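Bd3459 (Bdellovibrio bacteriovorus, PDB 5CEC) is a predatory endopeptidase of the peptidase S13 family, probably acting on peptidoglycan peptides, and forms a complex with the immunity protein Bd3460. Local coordinates at residues 43-48 with 379-384; 73-78 with 308-313. The protein carries 1 engineered substitution. All coordinates share one frame; numbering follows the deposited sequence.

Interaction 1 (43-48 with 379-384); sequences SMCHMA and YFAVLM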
loop_
_atom_site.group_PDB
_atom_site.type_symbol
_atom_site.label_atom_id
_atom_site.label_comp_id
_atom_site.label_asym_id
_atom_site.label_seq_id
_atom_site.Cartn_x
_atom_site.Cartn_y
_atom_site.Cartn_z
ATOM N N SER A 43 -16.123 7.609 -12.338
ATOM C CA SER A 43 -16.695 8.738 -11.605
ATOM C C SER A 43 -15.694 9.410 -10.701
ATOM O O SER A 43 -14.838 8.750 -10.141
ATOM C CB SER A 43 -17.902 8.283 -10.765
ATOM O OG SER A 43 -18.581 9.358 -10.162
ATOM N N MET A 44 -15.859 10.728 -10.527
ATOM C CA MET A 44 -15.156 11.495 -9.503
ATOM C C MET A 44 -16.144 12.337 -8.759
ATOM O O MET A 44 -17.045 12.957 -9.341
ATOM C CB MET A 44 -14.065 12.393 -10.112
ATOM C CG MET A 44 -13.318 13.229 -9.094
ATOM S SD MET A 44 -11.909 14.082 -9.816
ATOM C CE MET A 44 -11.215 14.861 -8.364
ATOM N N CYS A 45 -15.931 12.410 -7.464
ATOM C CA CYS A 45 -16.794 13.220 -6.615
ATOM C C CYS A 45 -15.943 13.850 -5.490
ATOM O O CYS A 45 -14.826 13.415 -5.208
ATOM C CB CYS A 45 -18.046 12.399 -6.097
ATOM S SG CYS A 45 -17.550 10.889 -5.225
ATOM N N HIS A 46 -16.482 14.879 -4.856
ATOM C CA HIS A 46 -15.809 15.554 -3.769
ATOM C C HIS A 46 -16.805 16.271 -2.853
ATOM O O HIS A 46 -17.931 16.532 -3.251
ATOM C CB HIS A 46 -14.771 16.540 -4.301
ATOM C CG HIS A 46 -15.337 17.739 -4.979
ATOM N ND1 HIS A 46 -15.685 17.755 -6.304
ATOM C CD2 HIS A 46 -15.636 18.967 -4.491
ATOM C CE1 HIS A 46 -16.128 18.955 -6.623
ATOM N NE2 HIS A 46 -16.127 19.707 -5.536
ATOM N N MET A 47 -16.380 16.630 -1.640
ATOM C CA MET A 47 -17.238 17.405 -0.746
ATOM C C MET A 47 -16.334 18.091 0.263
ATOM O O MET A 47 -15.483 17.427 0.859
ATOM C CB MET A 47 -18.235 16.508 -0.001
ATOM C CG MET A 47 -19.246 17.291 0.819
ATOM S SD MET A 47 -20.339 16.221 1.741
ATOM C CE MET A 47 -19.170 15.869 3.069
ATOM N N ALA A 48 -16.548 19.392 0.512
ATOM C CA ALA A 48 -15.795 20.067 1.582
ATOM C C ALA A 48 -16.184 19.428 2.919
ATOM O O ALA A 48 -17.367 19.154 3.166
ATOM C CB ALA A 48 -16.101 21.552 1.601
ATOM N N TYR A 379 -12.874 16.191 0.957
ATOM C CA TYR A 379 -12.876 14.754 0.644
ATOM C C TYR A 379 -13.020 14.531 -0.854
ATOM O O TYR A 379 -13.711 15.288 -1.547
ATOM C CB TYR A 379 -14.065 14.045 1.327
ATOM C CG TYR A 379 -14.134 14.253 2.819
ATOM C CD1 TYR A 379 -13.054 13.926 3.632
ATOM C CD2 TYR A 379 -15.271 14.783 3.435
ATOM C CE1 TYR A 379 -13.095 14.116 4.994
ATOM C CE2 TYR A 379 -15.321 14.967 4.799
ATOM C CZ TYR A 379 -14.231 14.658 5.581
ATOM O OH TYR A 379 -14.270 14.870 6.940
ATOM N N PHE A 380 -12.361 13.501 -1.371
ATOM C CA PHE A 380 -12.494 13.172 -2.778
ATOM C C PHE A 380 -12.442 11.675 -2.995
ATOM O O PHE A 380 -11.912 10.934 -2.169
ATOM C CB PHE A 380 -11.355 13.845 -3.588
ATOM C CG PHE A 380 -10.014 13.197 -3.400
ATOM C CD1 PHE A 380 -9.644 12.126 -4.189
ATOM C CD2 PHE A 380 -9.154 13.600 -2.376
ATOM C CE1 PHE A 380 -8.434 11.488 -3.980
ATOM C CE2 PHE A 380 -7.969 12.953 -2.161
ATOM C CZ PHE A 380 -7.611 11.908 -2.965
ATOM N N ALA A 381 -12.968 11.264 -4.137
ATOM C CA ALA A 381 -12.784 9.901 -4.639
ATOM C C ALA A 381 -12.762 9.924 -6.146
ATOM O O ALA A 381 -13.564 10.630 -6.779
ATOM C CB ALA A 381 -13.820 8.940 -4.122
ATOM N N VAL A 382 -11.806 9.186 -6.712
ATOM C CA VAL A 382 -11.667 9.070 -8.173
ATOM C C VAL A 382 -11.663 7.599 -8.544
ATOM O O VAL A 382 -10.818 6.843 -8.045
ATOM C CB VAL A 382 -10.357 9.714 -8.705
ATOM C CG1 VAL A 382 -10.366 9.770 -10.223
ATOM C CG2 VAL A 382 -10.127 11.093 -8.115
ATOM N N LEU A 383 -12.624 7.216 -9.391
ATOM C CA LEU A 383 -12.801 5.831 -9.802
ATOM C C LEU A 383 -12.552 5.790 -11.301
ATOM O O LEU A 383 -13.358 6.303 -12.068
ATOM C CB LEU A 383 -14.191 5.313 -9.454
ATOM C CG LEU A 383 -14.616 5.500 -7.996
ATOM C CD1 LEU A 383 -16.043 5.006 -7.811
ATOM C CD2 LEU A 383 -13.697 4.811 -7.032
ATOM N N MET A 384 -11.411 5.227 -11.725
ATOM C CA MET A 384 -11.088 5.084 -13.158
ATOM C C MET A 384 -11.358 3.677 -13.595
ATOM O O MET A 384 -11.210 2.733 -12.832
ATOM C CB MET A 384 -9.632 5.382 -13.461
ATOM C CG MET A 384 -9.125 6.739 -13.034
ATOM S SD MET A 384 -9.835 8.121 -13.947
ATOM C CE MET A 384 -9.236 7.806 -15.588
#
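The Y379 ring lies beside the M47 side chain, both pointing to the same side of the sheet. M47 is bent at its last torsion (chi3 79°), and its CE sits 4.1 Å from Y379 CD2. M47 O reaches the ring obliquely, 3.7 Å from Y379 CD2. The Y379 hydroxyl is hydrogen-bonded to D318. The other two rings, of H46 and F380, share the opposite side of the sheet but lead away from the partner strand. F380 packs on V406 of helix 394-411. Between the rings run two antiparallel strands of the central sheet of the penicillin-binding-protein/beta-lactamase fold, with helices on both faces. S43, C45 and M47 form hydrogen-bonded pairs with L383, A381 and Y379, giving six backbone bonds. The shortest is L383 N to S43 O, 2.8 Å, nearly along the C=O axis. M44 and H46 form non-hydrogen-bonded pairs with V382 and F380. There H46 CA comes 3.1 Å from Y379 O in a CA-H...O contact. M44 is fully extended (chi1 179°) and lies alongside V382, with M44 SD 3.9 Å from V382 CG2. On the Y379 side, S43, C45, M47 and Y379 meet helix 307-322, and C45 is disulfide-bonded to C307.

Interaction 2 (73-78 with 308-313); sequences KVVTTL and EMMIKV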
loop_
_atom_site.group_PDB
_atom_site.type_symbol
_atom_site.label_atom_id
_atom_site.label_comp_id
_atom_site.label_asym_id
_atom_site.label_seq_id
_atom_site.Cartn_x
_atom_site.Cartn_y
_atom_site.Cartn_z
ATOM N N LYS A 73 -10.221 -0.830 1.453
ATOM C CA LYS A 73 -9.592 -0.867 2.792
ATOM C C LYS A 73 -9.971 0.325 3.659
ATOM O O LYS A 73 -9.928 0.210 4.869
ATOM C CB LYS A 73 -8.076 -1.042 2.667
ATOM C CG LYS A 73 -7.654 -2.319 1.961
ATOM C CD LYS A 73 -6.157 -2.529 2.009
ATOM C CE LYS A 73 -5.743 -3.876 1.470
ATOM N NZ LYS A 73 -5.921 -3.999 0.011
ATOM N N VAL A 74 -10.350 1.441 3.037
ATOM C CA VAL A 74 -10.816 2.576 3.829
ATOM C C VAL A 74 -12.188 2.260 4.465
ATOM O O VAL A 74 -12.480 2.685 5.578
ATOM C CB VAL A 74 -10.874 3.866 3.014
ATOM C CG1 VAL A 74 -11.313 5.018 3.900
ATOM C CG2 VAL A 74 -9.518 4.202 2.400
ATOM N N VAL A 75 -13.015 1.497 3.758
ATOM C CA VAL A 75 -14.305 1.074 4.299
ATOM C C VAL A 75 -14.082 0.104 5.459
ATOM O O VAL A 75 -14.683 0.234 6.540
ATOM C CB VAL A 75 -15.184 0.431 3.216
ATOM C CG1 VAL A 75 -16.566 0.141 3.776
ATOM C CG2 VAL A 75 -15.347 1.384 2.016
ATOM N N THR A 76 -13.170 -0.839 5.265
ATOM C CA THR A 76 -12.802 -1.768 6.373
ATOM C C THR A 76 -12.242 -0.985 7.590
ATOM O O THR A 76 -12.535 -1.344 8.724
ATOM C CB THR A 76 -11.818 -2.802 5.839
ATOM O OG1 THR A 76 -12.425 -3.446 4.706
ATOM C CG2 THR A 76 -11.442 -3.820 6.891
ATOM N N THR A 77 -11.457 0.056 7.306
ATOM C CA THR A 77 -10.891 0.941 8.341
ATOM C C THR A 77 -12.028 1.573 9.135
ATOM O O THR A 77 -11.997 1.548 10.364
ATOM C CB THR A 77 -9.997 1.994 7.691
ATOM O OG1 THR A 77 -8.883 1.336 7.087
ATOM C CG2 THR A 77 -9.466 2.958 8.655
ATOM N N LEU A 78 -13.023 2.131 8.453
ATOM C CA LEU A 78 -14.172 2.742 9.152
ATOM C C LEU A 78 -14.864 1.692 10.029
ATOM O O LEU A 78 -15.171 1.954 11.201
ATOM C CB LEU A 78 -15.164 3.283 8.131
ATOM C CG LEU A 78 -16.500 3.735 8.709
ATOM C CD1 LEU A 78 -16.347 4.845 9.747
ATOM C CD2 LEU A 78 -17.450 4.171 7.618
ATOM N N GLU A 308 -20.222 8.385 -4.325
ATOM C CA GLU A 308 -20.880 9.033 -3.182
ATOM C C GLU A 308 -20.657 8.275 -1.878
ATOM O O GLU A 308 -20.361 8.875 -0.836
ATOM C CB GLU A 308 -22.393 9.213 -3.402
ATOM C CG GLU A 308 -22.742 10.324 -4.360
ATOM C CD GLU A 308 -24.222 10.662 -4.389
ATOM O OE1 GLU A 308 -25.030 10.007 -3.694
ATOM O OE2 GLU A 308 -24.584 11.612 -5.108
ATOM N N MET A 309 -20.752 6.943 -1.941
ATOM C CA MET A 309 -20.526 6.128 -0.754
ATOM C C MET A 309 -19.098 6.320 -0.215
ATOM O O MET A 309 -18.870 6.312 1.005
ATOM C CB MET A 309 -20.796 4.651 -1.023
ATOM C CG MET A 309 -22.254 4.258 -0.930
ATOM S SD MET A 309 -22.989 4.473 0.707
ATOM C CE MET A 309 -21.669 3.981 1.773
ATOM N N MET A 310 -18.118 6.451 -1.112
ATOM C CA MET A 310 -16.755 6.703 -0.666
ATOM C C MET A 310 -16.608 8.029 0.096
ATOM O O MET A 310 -15.911 8.112 1.108
ATOM C CB MET A 310 -15.793 6.596 -1.849
ATOM C CG MET A 310 -15.713 5.215 -2.475
ATOM S SD MET A 310 -15.302 3.873 -1.314
ATOM C CE MET A 310 -16.907 3.275 -0.810
ATOM N N ILE A 311 -17.284 9.070 -0.373
ATOM C CA ILE A 311 -17.290 10.346 0.343
ATOM C C ILE A 311 -17.939 10.181 1.720
ATOM O O ILE A 311 -17.414 10.670 2.704
ATOM C CB ILE A 311 -18.004 11.426 -0.456
ATOM C CG1 ILE A 311 -17.324 11.613 -1.828
ATOM C CG2 ILE A 311 -18.046 12.719 0.345
ATOM C CD1 ILE A 311 -15.862 12.039 -1.753
ATOM N N LYS A 312 -19.055 9.475 1.796
ATOM C CA LYS A 312 -19.724 9.248 3.082
ATOM C C LYS A 312 -18.859 8.482 4.070
ATOM O O LYS A 312 -18.783 8.793 5.253
ATOM C CB LYS A 312 -21.052 8.539 2.920
ATOM C CG LYS A 312 -22.114 9.333 2.162
ATOM C CD LYS A 312 -23.371 8.506 1.940
ATOM C CE LYS A 312 -24.171 8.317 3.219
ATOM N NZ LYS A 312 -24.877 9.552 3.686
ATOM N N VAL A 313 -18.124 7.511 3.538
ATOM C CA VAL A 313 -17.181 6.756 4.354
ATOM C C VAL A 313 -16.095 7.667 4.904
ATOM O O VAL A 313 -15.759 7.576 6.102
ATOM C CB VAL A 313 -16.595 5.576 3.537
ATOM C CG1 VAL A 313 -15.347 4.988 4.190
ATOM C CG2 VAL A 313 -17.659 4.504 3.358
#
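This is a buried contact of apolar side-chain packing, where a helix that covers the central sheet meets the helix of the SxxK pattern, in the penicillin-binding-protein/beta-lactamase fold. It joins helix 72-84 to helix 307-322, which packs on the central sheet. The two segments run in broadly the same direction, at 38° to each other, with their axes 10.2 Å apart at closest approach. At that spacing side chains, not backbones, make the contact, and no hydrogen bond crosses. V313 carries most of it, its CB directed toward the other helix. V74, V75 and L78, about one turn of helix 72-84, line the side that faces V313. V313 CG1, anti to its backbone N (chi1 165°), meets V74 CG1 obliquely at 4.0 Å. The same V313 CG1 methyl is 4.1 Å from L78 CD2. The second branch, CG2, turns to V75 CG2. M310 reaches in from one turn earlier. Its chain is bent at chi2 and chi3. The M310 side chain crosses that of V75 at about a right angle, with its terminal methyl at the V75 CG2 branch. F269 and F286 also touch V75. Helix 72-84 also carries K73, whose NZ is hydrogen-bonded to S70, N253 and S290 O, consistent with the SxxK lysine of this family. K73 O is gripped twice, by T77 N and by the hydroxyl T77 OG1 at 2.7 Å. The V75 CG2 methyl meets M310 CE at 3.7 Å.

From the N terminus, the chain first lays down strand 43-48, then helix segment 73-78. Helix segment 308-313 follows after 229 residues and closes interaction 2. Strand 379-384 comes last and closes interaction 1. The loop of interaction 2 thus lies wholly within that of interaction 1, and the two do not cross. Their centres are about 12 Å apart, and they touch through helix 307-322. I311 turns to the sheet, with I311 CG1 3.5 Å from C45 SG and I311 CG2 3.8 Å from M47 CB. V313, on the same helix, turns instead to helix 72-84. Helix 307-322 therefore sits between the central sheet and the helix that carries K73.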